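Local atomic coordinates of ribosomal large subunit pseudouridine synthase D (PDB entry 1PRZ), a protein that probably makes pseudouridine from uridine at positions 1911, 1915 and 1917 of 23S ribosomal RNA, as an RluA-family synthase. Residues H143-T148 with R184-A189. Numbering follows the deposited sequence.
Sequences HFRVHT and RPPKGA
Arg145 lays one face of its guanidinium over the ring of Pro186, whose CB sits 3.5 Å from Arg145 CZ, above the centre of the plane. The edge of the same group grips the carbonyl of Lys187. Arg145 NH2 gives the stronger bond, 2.7 Å to Lys187 O, nearly in the guanidinium plane and on a lone pair of the oxygen; NH1 adds a weak one of 3.1 Å to that oxygen and also forms a salt bridge with Asp241. A bend at chi3 (60°) in the otherwise extended Arg145 chain turns the group into this position. The carbonyl it holds belongs to the type II turn from Pro186 to Ala189, closed by Ala189 N to Pro186 O, with Gly188 in its third place. With an alanine here, Lys187 O would probably lose both donors, the ring of Pro186 its guanidinium cover, and Asp241 this salt bridge. Alongside, Val146 CG2 packs on Pro186 CD at 3.8 Å, and a water links Val146 O to Arg184 O, weakly at the latter. The contact thus joins the hairpin loop between strands 135-143 and 147-154 to the loop before helix 191-199, whose Phe193 touches Pro186 and His147, while helix 229-244 supplies Asp241 and packs against Phe144.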
ATOM      1  N   HIS A 143      16.374  -9.298   6.114  1.00 21.45           N
ATOM      2  CA  HIS A 143      17.476  -8.657   5.405  1.00 21.55           C
ATOM      3  C   HIS A 143      17.781  -9.391   4.096  1.00 21.70           C
ATOM      4  O   HIS A 143      17.768 -10.635   4.039  1.00 21.81           O
ATOM      5  CB  HIS A 143      18.778  -8.703   6.242  1.00 21.53           C
ATOM      6  CG  HIS A 143      18.777  -7.800   7.441  1.00 21.43           C
ATOM      7  ND1 HIS A 143      18.855  -6.431   7.335  1.00 21.41           N
ATOM      8  CD2 HIS A 143      18.689  -8.072   8.766  1.00 21.38           C
ATOM      9  CE1 HIS A 143      18.812  -5.893   8.544  1.00 21.49           C
ATOM     10  NE2 HIS A 143      18.716  -6.870   9.427  1.00 21.50           N
ATOM     11  N   PHE A 144      18.026  -8.619   3.049  1.00 21.74           N
ATOM     12  CA  PHE A 144      18.471  -9.182   1.790  1.00 21.80           C
ATOM     13  C   PHE A 144      19.836  -8.504   1.577  1.00 22.18           C
ATOM     14  O   PHE A 144      20.215  -7.605   2.341  1.00 21.92           O
ATOM     15  CB  PHE A 144      17.496  -8.884   0.660  1.00 21.40           C
ATOM     16  CG  PHE A 144      16.102  -9.457   0.900  1.00 21.01           C
ATOM     17  CD1 PHE A 144      15.913 -10.822   1.183  1.00 20.64           C
ATOM     18  CD2 PHE A 144      14.990  -8.639   0.816  1.00 20.74           C
ATOM     19  CE1 PHE A 144      14.620 -11.340   1.377  1.00 20.50           C
ATOM     20  CE2 PHE A 144      13.680  -9.167   1.015  1.00 20.67           C
ATOM     21  CZ  PHE A 144      13.515 -10.507   1.293  1.00 20.39           C
ATOM     22  N   ARG A 145      20.585  -8.904   0.552  1.00 22.62           N
ATOM     23  CA  ARG A 145      21.905  -8.308   0.381  1.00 23.23           C
ATOM     24  C   ARG A 145      21.922  -6.793   0.199  1.00 23.11           C
ATOM     25  O   ARG A 145      22.649  -6.082   0.904  1.00 23.02           O
ATOM     26  CB  ARG A 145      22.643  -8.992  -0.766  1.00 23.94           C
ATOM     27  CG  ARG A 145      23.100 -10.407  -0.389  1.00 25.14           C
ATOM     28  CD  ARG A 145      23.615 -11.123  -1.659  1.00 26.25           C
ATOM     29  NE  ARG A 145      24.725 -10.363  -2.190  1.00 27.05           N
ATOM     30  CZ  ARG A 145      25.221 -10.483  -3.419  1.00 27.29           C
ATOM     31  NH1 ARG A 145      24.696 -11.327  -4.290  1.00 27.55           N
ATOM     32  NH2 ARG A 145      26.280  -9.757  -3.751  1.00 27.55           N
ATOM     33  N   VAL A 146      21.129  -6.286  -0.732  1.00 22.90           N
ATOM     34  CA  VAL A 146      21.077  -4.847  -0.912  1.00 22.73           C
ATOM     35  C   VAL A 146      19.627  -4.358  -1.049  1.00 22.56           C
ATOM     36  O   VAL A 146      19.369  -3.393  -1.765  1.00 22.57           O
ATOM     37  CB  VAL A 146      21.919  -4.341  -2.152  1.00 22.85           C
ATOM     38  CG1 VAL A 146      23.379  -4.723  -1.953  1.00 22.94           C
ATOM     39  CG2 VAL A 146      21.359  -4.889  -3.478  1.00 22.88           C
ATOM     40  N   HIS A 147      18.716  -5.031  -0.327  1.00 22.21           N
ATOM     41  CA  HIS A 147      17.278  -4.698  -0.253  1.00 21.95           C
ATOM     42  C   HIS A 147      16.865  -5.132   1.150  1.00 21.58           C
ATOM     43  O   HIS A 147      17.577  -5.873   1.799  1.00 21.28           O
ATOM     44  CB  HIS A 147      16.460  -5.465  -1.292  1.00 22.11           C
ATOM     45  CG  HIS A 147      16.870  -5.182  -2.709  1.00 22.60           C
ATOM     46  ND1 HIS A 147      16.398  -4.093  -3.420  1.00 22.86           N
ATOM     47  CD2 HIS A 147      17.750  -5.817  -3.527  1.00 22.44           C
ATOM     48  CE1 HIS A 147      16.973  -4.066  -4.614  1.00 22.59           C
ATOM     49  NE2 HIS A 147      17.794  -5.098  -4.703  1.00 23.09           N
ATOM     50  N   THR A 148      15.723  -4.647   1.620  1.00 21.31           N
ATOM     51  CA  THR A 148      15.266  -4.982   2.958  1.00 20.98           C
ATOM     52  C   THR A 148      13.739  -5.120   2.916  1.00 20.91           C
ATOM     53  O   THR A 148      13.052  -4.305   2.293  1.00 20.73           O
ATOM     54  CB  THR A 148      15.633  -3.851   3.919  1.00 21.08           C
ATOM     55  OG1 THR A 148      17.050  -3.639   3.870  1.00 20.91           O
ATOM     56  CG2 THR A 148      15.193  -4.183   5.364  1.00 20.96           C
ATOM     57  N   ARG A 184      19.076  -1.960  -9.027  1.00 40.12           N
ATOM     58  CA  ARG A 184      20.490  -2.212  -8.877  1.00 40.29           C
ATOM     59  C   ARG A 184      20.688  -3.559  -8.222  1.00 40.14           C
ATOM     60  O   ARG A 184      20.669  -3.673  -6.991  1.00 40.18           O
ATOM     61  CB  ARG A 184      21.124  -1.121  -8.027  1.00 40.81           C
ATOM     62  CG  ARG A 184      21.209   0.198  -8.743  1.00 41.64           C
ATOM     63  CD  ARG A 184      21.846   1.249  -7.839  1.00 42.42           C
ATOM     64  NE  ARG A 184      20.866   2.221  -7.348  1.00 43.02           N
ATOM     65  CZ  ARG A 184      20.683   2.518  -6.058  1.00 43.37           C
ATOM     66  NH1 ARG A 184      21.417   1.910  -5.115  1.00 43.55           N
ATOM     67  NH2 ARG A 184      19.782   3.438  -5.711  1.00 43.46           N
ATOM     68  N   PRO A 185      20.858  -4.609  -9.038  1.00 39.93           N
ATOM     69  CA  PRO A 185      21.063  -5.956  -8.506  1.00 39.81           C
ATOM     70  C   PRO A 185      22.450  -6.024  -7.849  1.00 39.64           C
ATOM     71  O   PRO A 185      23.360  -5.284  -8.245  1.00 39.68           O
ATOM     72  CB  PRO A 185      20.953  -6.833  -9.754  1.00 39.79           C
ATOM     73  CG  PRO A 185      21.513  -5.952 -10.820  1.00 39.89           C
ATOM     74  CD  PRO A 185      20.895  -4.610 -10.512  1.00 39.88           C
ATOM     75  N   PRO A 186      22.612  -6.873  -6.812  1.00 39.40           N
ATOM     76  CA  PRO A 186      23.912  -7.003  -6.138  1.00 39.13           C
ATOM     77  C   PRO A 186      24.895  -7.790  -7.018  1.00 38.90           C
ATOM     78  O   PRO A 186      24.481  -8.577  -7.869  1.00 38.87           O
ATOM     79  CB  PRO A 186      23.561  -7.742  -4.840  1.00 39.21           C
ATOM     80  CG  PRO A 186      22.371  -8.619  -5.259  1.00 39.30           C
ATOM     81  CD  PRO A 186      21.563  -7.658  -6.124  1.00 39.34           C
ATOM     82  N   LYS A 187      26.187  -7.585  -6.807  1.00 38.62           N
ATOM     83  CA  LYS A 187      27.200  -8.294  -7.585  1.00 38.27           C
ATOM     84  C   LYS A 187      26.968  -9.780  -7.472  1.00 37.81           C
ATOM     85  O   LYS A 187      26.740 -10.300  -6.382  1.00 37.78           O
ATOM     86  CB  LYS A 187      28.589  -8.010  -7.041  1.00 38.61           C
ATOM     87  CG  LYS A 187      29.735  -8.656  -7.836  1.00 39.10           C
ATOM     88  CD  LYS A 187      31.096  -8.302  -7.212  1.00 39.41           C
ATOM     89  CE  LYS A 187      31.118  -6.864  -6.643  1.00 39.67           C
ATOM     90  NZ  LYS A 187      30.705  -5.781  -7.628  1.00 39.90           N
ATOM     91  N   GLY A 188      27.021 -10.472  -8.594  1.00 37.25           N
ATOM     92  CA  GLY A 188      26.863 -11.902  -8.523  1.00 36.61           C
ATOM     93  C   GLY A 188      25.435 -12.363  -8.422  1.00 36.17           C
ATOM     94  O   GLY A 188      25.195 -13.552  -8.221  1.00 36.24           O
ATOM     95  N   ALA A 189      24.484 -11.445  -8.556  1.00 35.67           N
ATOM     96  CA  ALA A 189      23.084 -11.837  -8.507  1.00 35.15           C
ATOM     97  C   ALA A 189      22.809 -12.825  -9.652  1.00 34.82           C
ATOM     98  O   ALA A 189      23.376 -12.700 -10.743  1.00 34.84           O
ATOM     99  CB  ALA A 189      22.188 -10.609  -8.637  1.00 35.10           C
TER
HETATM  100  O   HOH W   1      19.905  -1.853  -4.175  1.00 37.44           O